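Local coordinates for GTPase-activating protein skywalker (Drosophila melanogaster, PDB 6R82) that stimulates GTP hydrolysis by Rab35, regulating synaptic vesicle protein recycling and turnover through endosomal trafficking, the part described being its TLDc domain, whose own role is less clear, at residues 110-115 against 126-131; 157-160 against 166-169. All blocks are in the same frame, centred on the assembly; numbering follows the deposited sequence.

Contact 1. Residues 110-115 against 126-131; sequences YPWVGI and ELFMAA
Phe128 drives the edge of its ring into one face of the Trp112 indole, a T-shaped (edge-to-face) pair with planes 80° apart. The five-membered ring of Trp112 receives it, centroids 4.9 Å away, and the nearest carbons are Trp112 CD1 and Phe128 CE1 at 3.6 Å. Phe128 CZ lies over the same face, 3.8 Å from Trp112 NE1. The indole swings away from its own amide nitrogen (chi1 175°) and so reaches toward the other segment. Trp112 also opens a type I beta turn ending at Ile115, and this turn folds back so that the Gly114 backbone N lies over the opposite face of the indole. The pair thus links the loop after strand 108-110 to the approach to strand 129-131 in the antiparallel sheet of the TLDc domain. Farther along the indole, Glu126 lies obliquely against the six-membered ring, its CG 3.6 Å from Trp112 CZ2. Extension beyond CG carries Glu126 OE1 along, also 3.6 Å from Trp112 CZ2, with the carboxylate nearly parallel to the ring, 9° between the planes. Trp112 NE1 donates to the carbonyl oxygen of Ser125, which helps fix the rotation of the ring.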
loop_
_atom_site.group_PDB
_atom_site.type_symbol
_atom_site.label_atom_id
_atom_site.label_comp_id
_atom_site.label_asym_id
_atom_site.label_seq_id
_atom_site.Cartn_x
_atom_site.Cartn_y
_atom_site.Cartn_z
ATOM N N TYR A 110 0.670 3.876 11.067
ATOM C CA TYR A 110 0.730 5.322 10.881
ATOM C C TYR A 110 -0.517 5.790 10.148
ATOM O O TYR A 110 -0.571 5.725 8.907
ATOM C CB TYR A 110 1.993 5.726 10.120
ATOM C CG TYR A 110 3.231 5.199 10.792
ATOM C CD1 TYR A 110 3.807 5.884 11.856
ATOM C CD2 TYR A 110 3.798 3.994 10.397
ATOM C CE1 TYR A 110 4.924 5.396 12.489
ATOM C CE2 TYR A 110 4.912 3.492 11.023
ATOM C CZ TYR A 110 5.477 4.200 12.069
ATOM O OH TYR A 110 6.595 3.703 12.699
ATOM N N PRO A 111 -1.538 6.261 10.862
ATOM C CA PRO A 111 -2.723 6.815 10.200
ATOM C C PRO A 111 -2.452 8.200 9.630
ATOM O O PRO A 111 -1.395 8.801 9.828
ATOM C CB PRO A 111 -3.758 6.875 11.328
ATOM C CG PRO A 111 -2.925 7.026 12.571
ATOM C CD PRO A 111 -1.685 6.218 12.327
ATOM N N TRP A 112 -3.438 8.693 8.887
ATOM C CA TRP A 112 -3.389 10.052 8.373
ATOM C C TRP A 112 -3.348 11.046 9.533
ATOM O O TRP A 112 -4.092 10.915 10.509
ATOM C CB TRP A 112 -4.616 10.308 7.497
ATOM C CG TRP A 112 -4.754 11.704 7.001
ATOM C CD1 TRP A 112 -3.760 12.503 6.510
ATOM C CD2 TRP A 112 -5.968 12.474 6.918
ATOM N NE1 TRP A 112 -4.278 13.720 6.130
ATOM C CE2 TRP A 112 -5.628 13.730 6.372
ATOM C CE3 TRP A 112 -7.305 12.221 7.250
ATOM C CZ2 TRP A 112 -6.576 14.733 6.152
ATOM C CZ3 TRP A 112 -8.249 13.218 7.033
ATOM C CH2 TRP A 112 -7.878 14.459 6.489
ATOM N N VAL A 113 -2.478 12.054 9.421
ATOM C CA VAL A 113 -2.330 13.029 10.498
ATOM C C VAL A 113 -3.561 13.903 10.684
ATOM O O VAL A 113 -3.691 14.559 11.726
ATOM C CB VAL A 113 -1.081 13.905 10.262
ATOM C CG1 VAL A 113 0.177 13.048 10.299
ATOM C CG2 VAL A 113 -1.188 14.651 8.940
ATOM N N GLY A 114 -4.474 13.928 9.717
ATOM C CA GLY A 114 -5.697 14.692 9.836
ATOM C C GLY A 114 -6.868 13.968 10.466
ATOM O O GLY A 114 -7.977 14.517 10.503
ATOM N N ILE A 115 -6.659 12.741 10.957
ATOM C CA ILE A 115 -7.730 11.990 11.612
ATOM C C ILE A 115 -8.233 12.735 12.844
ATOM O O ILE A 115 -9.435 12.737 13.139
ATOM C CB ILE A 115 -7.243 10.571 11.970
ATOM C CG1 ILE A 115 -7.037 9.726 10.706
ATOM C CG2 ILE A 115 -8.194 9.894 12.966
ATOM C CD1 ILE A 115 -8.319 9.332 9.991
ATOM N N GLU A 126 -2.009 15.812 2.889
ATOM C CA GLU A 126 -3.155 15.064 2.373
ATOM C C GLU A 126 -2.813 14.354 1.068
ATOM O O GLU A 126 -3.612 14.344 0.128
ATOM C CB GLU A 126 -4.353 15.982 2.151
ATOM C CG GLU A 126 -5.009 16.489 3.406
ATOM C CD GLU A 126 -6.207 17.367 3.105
ATOM O OE1 GLU A 126 -7.338 17.003 3.502
ATOM O OE2 GLU A 126 -6.013 18.421 2.456
ATOM N N LEU A 127 -1.635 13.738 0.993
ATOM C CA LEU A 127 -1.106 13.147 -0.237
ATOM C C LEU A 127 -0.969 11.645 -0.028
ATOM O O LEU A 127 0.003 11.185 0.575
ATOM C CB LEU A 127 0.242 13.769 -0.607
ATOM C CG LEU A 127 0.333 15.287 -0.777
ATOM C CD1 LEU A 127 1.763 15.703 -1.161
ATOM C CD2 LEU A 127 -0.665 15.768 -1.824
ATOM N N PHE A 128 -1.921 10.876 -0.560
ATOM C CA PHE A 128 -2.075 9.471 -0.190
ATOM C C PHE A 128 -1.448 8.510 -1.197
ATOM O O PHE A 128 -0.546 7.747 -0.843
ATOM C CB PHE A 128 -3.569 9.174 0.016
ATOM C CG PHE A 128 -4.187 10.009 1.098
ATOM C CD1 PHE A 128 -3.709 9.939 2.400
ATOM C CD2 PHE A 128 -5.215 10.891 0.816
ATOM C CE1 PHE A 128 -4.256 10.738 3.404
ATOM C CE2 PHE A 128 -5.769 11.684 1.817
ATOM C CZ PHE A 128 -5.283 11.600 3.114
ATOM N N MET A 129 -1.918 8.519 -2.443
ATOM C CA MET A 129 -1.506 7.556 -3.457
ATOM C C MET A 129 -1.167 8.293 -4.747
ATOM O O MET A 129 -1.815 9.282 -5.088
ATOM C CB MET A 129 -2.622 6.519 -3.760
ATOM C CG MET A 129 -3.208 5.781 -2.530
ATOM S SD MET A 129 -4.811 4.977 -2.881
ATOM C CE MET A 129 -4.301 3.711 -4.042
ATOM N N ALA A 130 -0.169 7.786 -5.473
ATOM C CA ALA A 130 0.167 8.282 -6.807
ATOM C C ALA A 130 0.822 7.153 -7.594
ATOM O O ALA A 130 1.502 6.307 -7.013
ATOM C CB ALA A 130 1.090 9.506 -6.744
ATOM N N ALA A 131 0.597 7.119 -8.907
ATOM C CA ALA A 131 1.119 6.014 -9.708
ATOM C C ALA A 131 1.151 6.394 -11.180
ATOM O O ALA A 131 0.254 7.078 -11.675
ATOM C CB ALA A 131 0.271 4.743 -9.524
#

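Contact 2. Residues 157-160 against 166-169; sequences TDSC and PPLC
Thr157 OG1 is held by two backbone groups, one from each of two loops. Across the contact Leu168 N donates to it at 3.1 Å along a nearly straight path, the N-H...O angle being 169°. Its second partner is the carbonyl oxygen of Ala145, to which it is also hydrogen-bonded. The buried hydroxyl is thereby satisfied, and the two bonds probably hold the side-chain rotation. The torsion fits this task: OG1 stands opposite the backbone N (chi1 169°), which turns the methyl group toward Cys169. There Thr157 CG2 rests 3.6 Å from Cys169 SG, a van der Waals contact between methyl and sulfur. On the Leu168 side chain, CG comes 3.7 Å from Thr157 OG1, so the hydroxyl is flanked by carbon as well as by its bonded N-H. Replacing Thr157 with a valine would probably leave Leu168 N and the Ala145 carbonyl without their shared mate, while an apolar branch took the place of the hydroxyl.

At the other end of the contact, Ser159 OG meets the CD end of the Pro167 ring, 3.4 Å from that atom, with Pro166 CA next nearest. Its hydrogen bond goes to the carbonyl oxygen of Asn165, whose side chain also bonds Asp158 O and Cys160 N and so ties the two limbs together near the bend. Between these ends Asp158 CA faces Pro167 CG across 4.3 Å.

The touching parts run in nearly opposite directions, 162° apart, yet neither is a strand. The arrangement is that of an irregular loop doubled back on itself, the connection from strand 154-156 to strand 173-185 in the antiparallel sheet of the TLDc domain.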
loop_
_atom_site.group_PDB
_atom_site.type_symbol
_atom_site.label_atom_id
_atom_site.label_comp_id
_atom_site.label_asym_id
_atom_site.label_seq_id
_atom_site.Cartn_x
_atom_site.Cartn_y
_atom_site.Cartn_z
ATOM N N THR A 157 12.105 4.343 0.942
ATOM C CA THR A 157 11.166 4.748 1.973
ATOM C C THR A 157 11.760 5.907 2.759
ATOM O O THR A 157 12.952 5.913 3.071
ATOM C CB THR A 157 10.821 3.589 2.910
ATOM O OG1 THR A 157 10.116 4.097 4.047
ATOM C CG2 THR A 157 12.085 2.887 3.366
ATOM N N ASP A 158 10.908 6.874 3.085
ATOM C CA ASP A 158 11.317 8.131 3.684
ATOM C C ASP A 158 10.200 8.571 4.617
ATOM O O ASP A 158 9.089 8.039 4.577
ATOM C CB ASP A 158 11.598 9.181 2.594
ATOM C CG ASP A 158 12.347 10.411 3.111
ATOM O OD1 ASP A 158 12.487 10.577 4.346
ATOM O OD2 ASP A 158 12.786 11.226 2.263
ATOM N N SER A 159 10.499 9.540 5.471
ATOM C CA SER A 159 9.433 10.200 6.205
ATOM C C SER A 159 8.621 11.072 5.261
ATOM O O SER A 159 9.153 11.677 4.328
ATOM C CB SER A 159 10.002 11.051 7.337
ATOM O OG SER A 159 10.829 10.265 8.172
ATOM N N CYS A 160 7.313 11.123 5.503
ATOM C CA CYS A 160 6.433 11.995 4.744
ATOM C C CYS A 160 5.505 12.718 5.708
ATOM O O CYS A 160 5.263 12.261 6.826
ATOM C CB CYS A 160 5.629 11.208 3.695
ATOM S SG CYS A 160 4.153 10.371 4.360
ATOM N N PRO A 166 8.462 7.318 10.307
ATOM C CA PRO A 166 9.883 7.143 10.027
ATOM C C PRO A 166 10.063 6.230 8.831
ATOM O O PRO A 166 9.111 5.544 8.425
ATOM C CB PRO A 166 10.405 6.483 11.310
ATOM C CG PRO A 166 9.260 5.617 11.727
ATOM C CD PRO A 166 8.006 6.408 11.374
ATOM N N PRO A 167 11.251 6.194 8.234
ATOM C CA PRO A 167 11.537 5.145 7.250
ATOM C C PRO A 167 11.136 3.778 7.788
ATOM O O PRO A 167 11.502 3.396 8.899
ATOM C CB PRO A 167 13.050 5.267 7.045
ATOM C CG PRO A 167 13.309 6.734 7.240
ATOM C CD PRO A 167 12.344 7.181 8.325
ATOM N N LEU A 168 10.338 3.054 7.006
ATOM C CA LEU A 168 9.756 1.798 7.468
ATOM C C LEU A 168 10.751 0.643 7.462
ATOM O O LEU A 168 10.404 -0.462 7.899
ATOM C CB LEU A 168 8.520 1.457 6.628
ATOM C CG LEU A 168 7.610 2.659 6.343
ATOM C CD1 LEU A 168 6.641 2.358 5.217
ATOM C CD2 LEU A 168 6.854 3.063 7.594
ATOM N N CYS A 169 11.962 0.867 6.978
ATOM C CA CYS A 169 13.110 0.024 7.273
ATOM C C CYS A 169 14.284 0.950 7.566
ATOM O O CYS A 169 14.288 2.104 7.127
ATOM C CB CYS A 169 13.437 -0.944 6.126
ATOM S SG CYS A 169 13.592 -0.204 4.494
#

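In the fold
Contact 1 and contact 2 lie in series along the chain, contact 1 being complete before the first residue of contact 2. Their centres lie 13 Å apart within the TLDc domain. The first spans the connection between strands 108-110 and 129-131, the second the connection between strands 154-156 and 173-185. Tyr110 joins them directly, with its OH 3.3 Å from Pro166 CD and its CE2 4.0 Å from Leu168 CD2. Thr162, between the segments of contact 2, bonds to Val113 and Leu127 of contact 1. Two separate connections of the sheet therefore pack together as one region of the domain.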